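Local coordinates for mitogen-activated protein kinase kinase kinase 15 (Homo sapiens, PDB 6V0M) that phosphorylates MAP kinase kinases, probably in stress and apoptosis signalling, with a sterile alpha-motif domain that probably supports complex formation among apoptosis signal-regulating kinases, at residues I8-L13 with W57-Q62. Numbering follows the deposited sequence.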
loop_
_atom_site.group_PDB
_atom_site.type_symbol
_atom_site.label_atom_id
_atom_site.label_comp_id
_atom_site.label_asym_id
_atom_site.label_seq_id
_atom_site.Cartn_x
_atom_site.Cartn_y
_atom_site.Cartn_z
ATOM N N ILE A 8 -2.961 -8.229 2.197
ATOM C CA ILE A 8 -1.866 -8.728 3.032
ATOM C C ILE A 8 -0.732 -9.331 2.178
ATOM O O ILE A 8 0.467 -9.041 2.409
ATOM C CB ILE A 8 -2.398 -9.692 4.045
ATOM C CG1 ILE A 8 -3.232 -8.922 5.095
ATOM C CG2 ILE A 8 -1.271 -10.484 4.718
ATOM C CD1 ILE A 8 -3.995 -9.817 6.087
ATOM N N ASP A 9 -1.106 -10.142 1.176
ATOM C CA ASP A 9 -0.120 -10.764 0.305
ATOM C C ASP A 9 0.716 -9.731 -0.467
ATOM O O ASP A 9 1.925 -9.867 -0.570
ATOM C CB ASP A 9 -0.776 -11.748 -0.661
ATOM C CG ASP A 9 -1.285 -13.002 0.023
ATOM O OD1 ASP A 9 -0.889 -13.310 1.196
ATOM O OD2 ASP A 9 -2.099 -13.684 -0.643
ATOM N N TRP A 10 0.052 -8.690 -0.985
ATOM C CA TRP A 10 0.700 -7.613 -1.745
ATOM C C TRP A 10 1.636 -6.778 -0.822
ATOM O O TRP A 10 2.764 -6.474 -1.196
ATOM C CB TRP A 10 -0.358 -6.711 -2.407
ATOM C CG TRP A 10 0.202 -5.601 -3.261
ATOM C CD1 TRP A 10 0.441 -5.640 -4.569
ATOM C CD2 TRP A 10 0.594 -4.293 -2.819
ATOM N NE1 TRP A 10 0.896 -4.413 -5.029
ATOM C CE2 TRP A 10 1.035 -3.584 -3.954
ATOM C CE3 TRP A 10 0.553 -3.636 -1.582
ATOM C CZ2 TRP A 10 1.466 -2.266 -3.889
ATOM C CZ3 TRP A 10 0.995 -2.352 -1.518
ATOM C CH2 TRP A 10 1.432 -1.668 -2.688
ATOM N N LEU A 11 1.182 -6.473 0.406
ATOM C CA LEU A 11 1.964 -5.760 1.406
ATOM C C LEU A 11 3.248 -6.560 1.738
ATOM O O LEU A 11 4.322 -5.973 1.816
ATOM C CB LEU A 11 1.153 -5.461 2.682
ATOM C CG LEU A 11 0.068 -4.394 2.543
ATOM C CD1 LEU A 11 -0.716 -4.341 3.887
ATOM C CD2 LEU A 11 0.591 -2.993 2.230
ATOM N N ARG A 12 3.121 -7.877 1.929
ATOM C CA ARG A 12 4.244 -8.747 2.241
ATOM C C ARG A 12 5.215 -8.770 1.079
ATOM O O ARG A 12 6.387 -8.787 1.297
ATOM C CB ARG A 12 3.797 -10.166 2.568
ATOM C CG ARG A 12 3.144 -10.297 3.961
ATOM C CD ARG A 12 3.390 -11.661 4.595
ATOM N NE ARG A 12 2.130 -12.293 4.996
ATOM C CZ ARG A 12 1.320 -12.977 4.186
ATOM N NH1 ARG A 12 1.605 -13.137 2.884
ATOM N NH2 ARG A 12 0.195 -13.493 4.677
ATOM N N LEU A 13 4.701 -8.750 -0.154
ATOM C CA LEU A 13 5.545 -8.705 -1.364
ATOM C C LEU A 13 6.385 -7.396 -1.422
ATOM O O LEU A 13 7.465 -7.374 -1.985
ATOM C CB LEU A 13 4.665 -8.800 -2.602
ATOM C CG LEU A 13 5.293 -9.071 -3.960
ATOM C CD1 LEU A 13 5.946 -10.459 -3.948
ATOM C CD2 LEU A 13 4.242 -8.931 -5.050
ATOM N N TRP A 57 5.427 3.027 -2.160
ATOM C CA TRP A 57 5.054 4.114 -3.024
ATOM C C TRP A 57 5.604 3.926 -4.446
ATOM O O TRP A 57 4.961 4.323 -5.419
ATOM C CB TRP A 57 5.549 5.440 -2.446
ATOM C CG TRP A 57 5.077 6.579 -3.195
ATOM C CD1 TRP A 57 5.813 7.434 -3.952
ATOM C CD2 TRP A 57 3.710 7.012 -3.288
ATOM N NE1 TRP A 57 4.994 8.351 -4.539
ATOM C CE2 TRP A 57 3.697 8.135 -4.118
ATOM C CE3 TRP A 57 2.519 6.562 -2.749
ATOM C CZ2 TRP A 57 2.509 8.812 -4.428
ATOM C CZ3 TRP A 57 1.344 7.293 -3.016
ATOM C CH2 TRP A 57 1.363 8.370 -3.839
ATOM N N SER A 58 6.797 3.360 -4.566
ATOM C CA SER A 58 7.345 3.073 -5.902
ATOM C C SER A 58 6.453 2.089 -6.657
ATOM O O SER A 58 6.124 2.345 -7.850
ATOM C CB SER A 58 8.786 2.538 -5.857
ATOM O OG SER A 58 8.850 1.332 -5.155
ATOM N N ALA A 59 5.969 1.040 -5.964
ATOM C CA ALA A 59 5.017 0.081 -6.564
ATOM C C ALA A 59 3.681 0.745 -6.989
ATOM O O ALA A 59 3.218 0.582 -8.143
ATOM C CB ALA A 59 4.736 -1.144 -5.746
ATOM N N VAL A 60 3.099 1.524 -6.078
ATOM C CA VAL A 60 1.864 2.250 -6.336
ATOM C C VAL A 60 2.067 3.217 -7.563
ATOM O O VAL A 60 1.246 3.256 -8.496
ATOM C CB VAL A 60 1.429 3.001 -5.108
ATOM C CG1 VAL A 60 0.296 3.956 -5.405
ATOM C CG2 VAL A 60 1.066 2.016 -3.989
ATOM N N SER A 61 3.175 3.990 -7.563
ATOM C CA SER A 61 3.432 4.962 -8.599
ATOM C C SER A 61 3.603 4.312 -9.987
ATOM O O SER A 61 3.085 4.848 -10.977
ATOM C CB SER A 61 4.663 5.816 -8.290
ATOM O OG SER A 61 4.479 6.446 -7.051
ATOM N N GLN A 62 4.318 3.194 -10.040
ATOM C CA GLN A 62 4.473 2.442 -11.307
ATOM C C GLN A 62 3.150 1.905 -11.838
ATOM O O GLN A 62 2.892 1.937 -13.074
ATOM C CB GLN A 62 5.412 1.259 -11.120
ATOM C CG GLN A 62 6.840 1.650 -10.813
ATOM C CD GLN A 62 7.699 0.418 -10.610
ATOM O OE1 GLN A 62 7.743 -0.474 -11.478
ATOM N NE2 GLN A 62 8.391 0.362 -9.474
#
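Trp10 meets Ala59 and Val60 in a small apolar contact between the first helix of the sterile alpha-motif domain, 4-13, and its long C-terminal helix, 50-70. It illustrates how one large aromatic side chain can bridge two helical segments whose backbones stay well apart: the nearest CA atoms, those of Trp10 and Ala59, are still 10.1 Å from each other, and the two segments bury just 94 Å² between them. A first torsion of -178° puts CG of Trp10 anti to the backbone N and carries the indole toward helix 50-70. The six-membered ring makes the contact, through two neighbouring carbons. CZ2 of Trp10 rests 3.9 Å from CB of Ala59, and CH2 of Trp10 comes equally close, 3.9 Å, to CG2 of Val60. Both methyl groups approach the ring obliquely, and the side chains of Trp10 and Val60 cross at about a right angle. Ala59 points its short side chain toward helix 4-13, whereas Val60 offers a single branch, the methyl that stands beside its own backbone N. CD2 of Leu11 lies in the indole plane, at the edge formed by CE3 and CZ3. Helix 31-37 adds Leu31, Ile34 and Leu35 to the surroundings of Trp10, with Ile34 also touching Val60, and Leu56 of the C-terminal helix packs against both Trp10 and Leu11. The indole thus joins three helices of the five-helix bundle, while Leu11 extends the same apolar interior toward Ile21 and Ile24 of helix 18-26.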